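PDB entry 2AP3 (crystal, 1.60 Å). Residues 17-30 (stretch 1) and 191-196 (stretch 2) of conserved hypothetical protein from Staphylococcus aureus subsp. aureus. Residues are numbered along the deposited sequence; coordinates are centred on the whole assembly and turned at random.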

# COMPACT_ATOMS: atom_id res chain seq x y z
N GLU A 17 -6.24 -5.01 29.45
CA GLU A 17 -5.56 -5.84 28.48
C GLU A 17 -5.89 -5.41 27.06
O GLU A 17 -5.00 -5.39 26.18
CB GLU A 17 -5.97 -7.30 28.70
CG GLU A 17 -5.00 -8.32 28.15
CD GLU A 17 -3.65 -8.30 28.85
OE1 GLU A 17 -3.57 -7.91 30.04
OE2 GLU A 17 -2.66 -8.68 28.19
N ILE A 18 -7.15 -5.05 26.84
CA ILE A 18 -7.61 -4.60 25.51
C ILE A 18 -6.96 -3.25 25.19
O ILE A 18 -6.57 -2.99 24.04
CB ILE A 18 -9.16 -4.53 25.44
CG1 ILE A 18 -9.76 -5.93 25.51
CG2 ILE A 18 -9.63 -3.85 24.15
CD1 ILE A 18 -11.19 -5.99 26.03
N LYS A 19 -6.83 -2.40 26.22
CA LYS A 19 -6.13 -1.11 26.08
C LYS A 19 -4.68 -1.27 25.61
O LYS A 19 -4.24 -0.54 24.72
CB LYS A 19 -6.14 -0.33 27.40
CG LYS A 19 -7.48 0.28 27.79
CD LYS A 19 -7.32 1.30 28.94
CE LYS A 19 -7.05 0.65 30.30
NZ LYS A 19 -8.28 0.06 30.94
N ALA A 20 -3.96 -2.22 26.22
CA ALA A 20 -2.57 -2.52 25.88
C ALA A 20 -2.44 -3.10 24.47
O ALA A 20 -1.47 -2.82 23.76
CB ALA A 20 -1.98 -3.48 26.89
N TYR A 21 -3.42 -3.92 24.09
CA TYR A 21 -3.49 -4.49 22.74
C TYR A 21 -3.70 -3.40 21.70
O TYR A 21 -2.94 -3.30 20.74
CB TYR A 21 -4.60 -5.55 22.61
CG TYR A 21 -4.84 -5.98 21.16
CD1 TYR A 21 -4.05 -6.96 20.57
CD2 TYR A 21 -5.85 -5.39 20.39
CE1 TYR A 21 -4.25 -7.35 19.24
CE2 TYR A 21 -6.06 -5.77 19.07
CZ TYR A 21 -5.26 -6.75 18.50
OH TYR A 21 -5.47 -7.12 17.19
N LEU A 22 -4.75 -2.59 21.90
CA LEU A 22 -5.09 -1.54 20.95
C LEU A 22 -3.96 -0.51 20.83
O LEU A 22 -3.80 0.11 19.77
CB LEU A 22 -6.44 -0.90 21.27
CG LEU A 22 -7.68 -1.80 21.05
CD1 LEU A 22 -8.94 -1.17 21.64
CD2 LEU A 22 -7.89 -2.09 19.57
N LYS A 23 -3.15 -0.38 21.89
CA LYS A 23 -1.97 0.49 21.91
C LYS A 23 -0.81 -0.04 21.06
O LYS A 23 -0.09 0.75 20.41
CB LYS A 23 -1.47 0.69 23.34
CG LYS A 23 -0.57 1.92 23.55
CD LYS A 23 -1.28 2.97 24.40
CE LYS A 23 -0.43 4.24 24.54
NZ LYS A 23 -0.63 4.91 25.86
N GLN A 24 -0.58 -1.34 21.11
CA GLN A 24 0.45 -1.97 20.29
C GLN A 24 0.06 -1.84 18.82
O GLN A 24 0.91 -1.54 17.97
CB GLN A 24 0.67 -3.42 20.70
CG GLN A 24 1.41 -3.56 22.03
CD GLN A 24 1.15 -4.88 22.75
OE1 GLN A 24 0.55 -5.80 22.20
NE2 GLN A 24 1.62 -4.97 24.00
N VAL A 25 -1.23 -2.02 18.53
CA VAL A 25 -1.76 -1.90 17.16
C VAL A 25 -1.66 -0.46 16.64
O VAL A 25 -1.38 -0.24 15.46
CB VAL A 25 -3.21 -2.44 17.03
CG1 VAL A 25 -3.78 -2.18 15.65
CG2 VAL A 25 -3.25 -3.95 17.33
N ASP A 26 -1.87 0.51 17.52
CA ASP A 26 -1.78 1.92 17.12
C ASP A 26 -0.34 2.43 16.98
O ASP A 26 -0.08 3.30 16.14
CB ASP A 26 -2.63 2.82 18.02
CG ASP A 26 -4.04 3.02 17.47
OD1 ASP A 26 -4.90 3.50 18.24
OD2 ASP A 26 -4.29 2.70 16.28
N LYS A 27 0.58 1.88 17.78
CA LYS A 27 2.00 2.22 17.66
C LYS A 27 2.52 1.76 16.30
O LYS A 27 3.24 2.48 15.62
CB LYS A 27 2.82 1.54 18.78
CG LYS A 27 4.31 1.88 18.76
CD LYS A 27 4.59 3.20 19.46
CE LYS A 27 5.98 3.72 19.15
NZ LYS A 27 6.03 4.42 17.83
N ILE A 28 2.13 0.55 15.92
CA ILE A 28 2.47 0.01 14.62
C ILE A 28 1.88 0.87 13.49
O ILE A 28 2.55 1.13 12.49
CB ILE A 28 2.01 -1.46 14.51
CG1 ILE A 28 2.86 -2.34 15.43
CG2 ILE A 28 2.15 -1.97 13.09
CD1 ILE A 28 2.30 -3.72 15.68
N LYS A 29 0.65 1.34 13.67
CA LYS A 29 -0.01 2.15 12.66
C LYS A 29 0.68 3.51 12.53
O LYS A 29 0.86 4.02 11.42
CB LYS A 29 -1.49 2.30 12.96
CG LYS A 29 -2.33 2.79 11.79
CD LYS A 29 -3.81 2.80 12.14
CE LYS A 29 -4.60 3.72 11.22
NZ LYS A 29 -4.16 5.14 11.35
N ASP A 30 1.08 4.07 13.68
CA ASP A 30 1.86 5.31 13.72
C ASP A 30 3.15 5.20 12.92
O ASP A 30 3.48 6.09 12.14
CB ASP A 30 2.20 5.70 15.18
CG ASP A 30 0.98 6.10 15.99
OD1 ASP A 30 -0.09 6.34 15.39
OD2 ASP A 30 1.09 6.17 17.24
N GLU A 191 -13.61 -3.40 13.19
CA GLU A 191 -13.31 -4.40 14.21
C GLU A 191 -12.79 -3.74 15.47
O GLU A 191 -13.06 -4.21 16.58
CB GLU A 191 -12.34 -5.46 13.69
CG GLU A 191 -12.83 -6.22 12.45
CD GLU A 191 -14.09 -7.04 12.68
OE1 GLU A 191 -14.58 -7.65 11.70
OE2 GLU A 191 -14.59 -7.11 13.82
N LYS A 192 -12.06 -2.64 15.30
CA LYS A 192 -11.55 -1.86 16.43
C LYS A 192 -12.68 -1.27 17.26
O LYS A 192 -12.61 -1.27 18.49
CB LYS A 192 -10.62 -0.74 15.96
CG LYS A 192 -9.22 -1.22 15.63
CD LYS A 192 -8.40 -0.08 15.06
CE LYS A 192 -7.00 -0.54 14.68
NZ LYS A 192 -6.18 0.57 14.11
N GLN A 193 -13.71 -0.75 16.58
CA GLN A 193 -14.89 -0.18 17.24
C GLN A 193 -15.60 -1.23 18.11
O GLN A 193 -15.95 -0.94 19.26
CB GLN A 193 -15.87 0.38 16.21
CG GLN A 193 -15.60 1.83 15.77
CD GLN A 193 -16.73 2.39 14.91
OE1 GLN A 193 -16.99 1.89 13.82
NE2 GLN A 193 -17.40 3.42 15.41
N ASP A 194 -15.78 -2.43 17.56
CA ASP A 194 -16.38 -3.55 18.32
C ASP A 194 -15.53 -3.98 19.50
O ASP A 194 -16.04 -4.15 20.61
CB ASP A 194 -16.63 -4.75 17.40
CG ASP A 194 -17.90 -4.63 16.59
OD1 ASP A 194 -18.46 -3.51 16.48
OD2 ASP A 194 -18.35 -5.66 16.05
N VAL A 195 -14.23 -4.16 19.26
CA VAL A 195 -13.29 -4.61 20.29
C VAL A 195 -13.25 -3.60 21.44
O VAL A 195 -13.22 -3.98 22.62
CB VAL A 195 -11.87 -4.83 19.70
CG1 VAL A 195 -10.84 -4.94 20.79
CG2 VAL A 195 -11.85 -6.09 18.83
N ASP A 196 -13.29 -2.32 21.09
CA ASP A 196 -13.26 -1.27 22.09
C ASP A 196 -14.67 -0.98 22.61
O ASP A 196 -14.90 -0.01 23.34
CB ASP A 196 -12.60 -0.01 21.51
CG ASP A 196 -12.32 1.03 22.56
OD1 ASP A 196 -13.00 2.08 22.55
OD2 ASP A 196 -11.46 0.78 23.43

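Two helical stretches from distant parts of one chain lie side by side, with their axes antiparallel to within about 20° and 11.8 Å apart at closest approach. Together they bury 324 Å². No hydrogen bond crosses between them. The contact is made by side chains, and Lys 192, Leu 22 and Val 195 cover most of it.

Lys 192 contributes the largest share, 86 Å². Its CA-to-CB bond points sideways, but its end comes nearer to the other helix. Chi1 is m and the other three chi angles are t, so the chain is fully extended beyond CB. It sits as a knob among Leu 22, Val 25, Asp 26 and Lys 29. The methylenes serve as apolar surface: Lys 192 CG is 4.2 Å from Leu 22 CD2, and Lys 192 CE is 3.7 Å from Val 25 CG1. The charged end reaches Asp 26, where Lys 192 NZ and Asp 26 OD2 form a salt bridge at 3.6 Å. The long aliphatic chain thus lets one residue pack against the helix and still place its charge beside a carboxylate. Lys 29 borders the same site through one methylene, with Lys 29 CD 3.8 Å from Lys 192 NZ.

The CA-to-CB bonds of Leu 22 and Val 195 point toward the other stretch. Leu 22 has 68 Å² covered. Both of its methyls, Leu 22 CD1 and Leu 22 CD2, lie 4.3 Å from Val 195 CG1. Leu 22 CD2 also faces Lys 192, while Leu 22 CD1 comes within 3.7 Å of Asp 196 OD2.

Val 195 is buried, with 56 Å² covered. Val 195 CG1 meets Ile 18 CG2 at 3.7 Å. Both residues are branched at CB, and their compact apolar side chains suit this buried position.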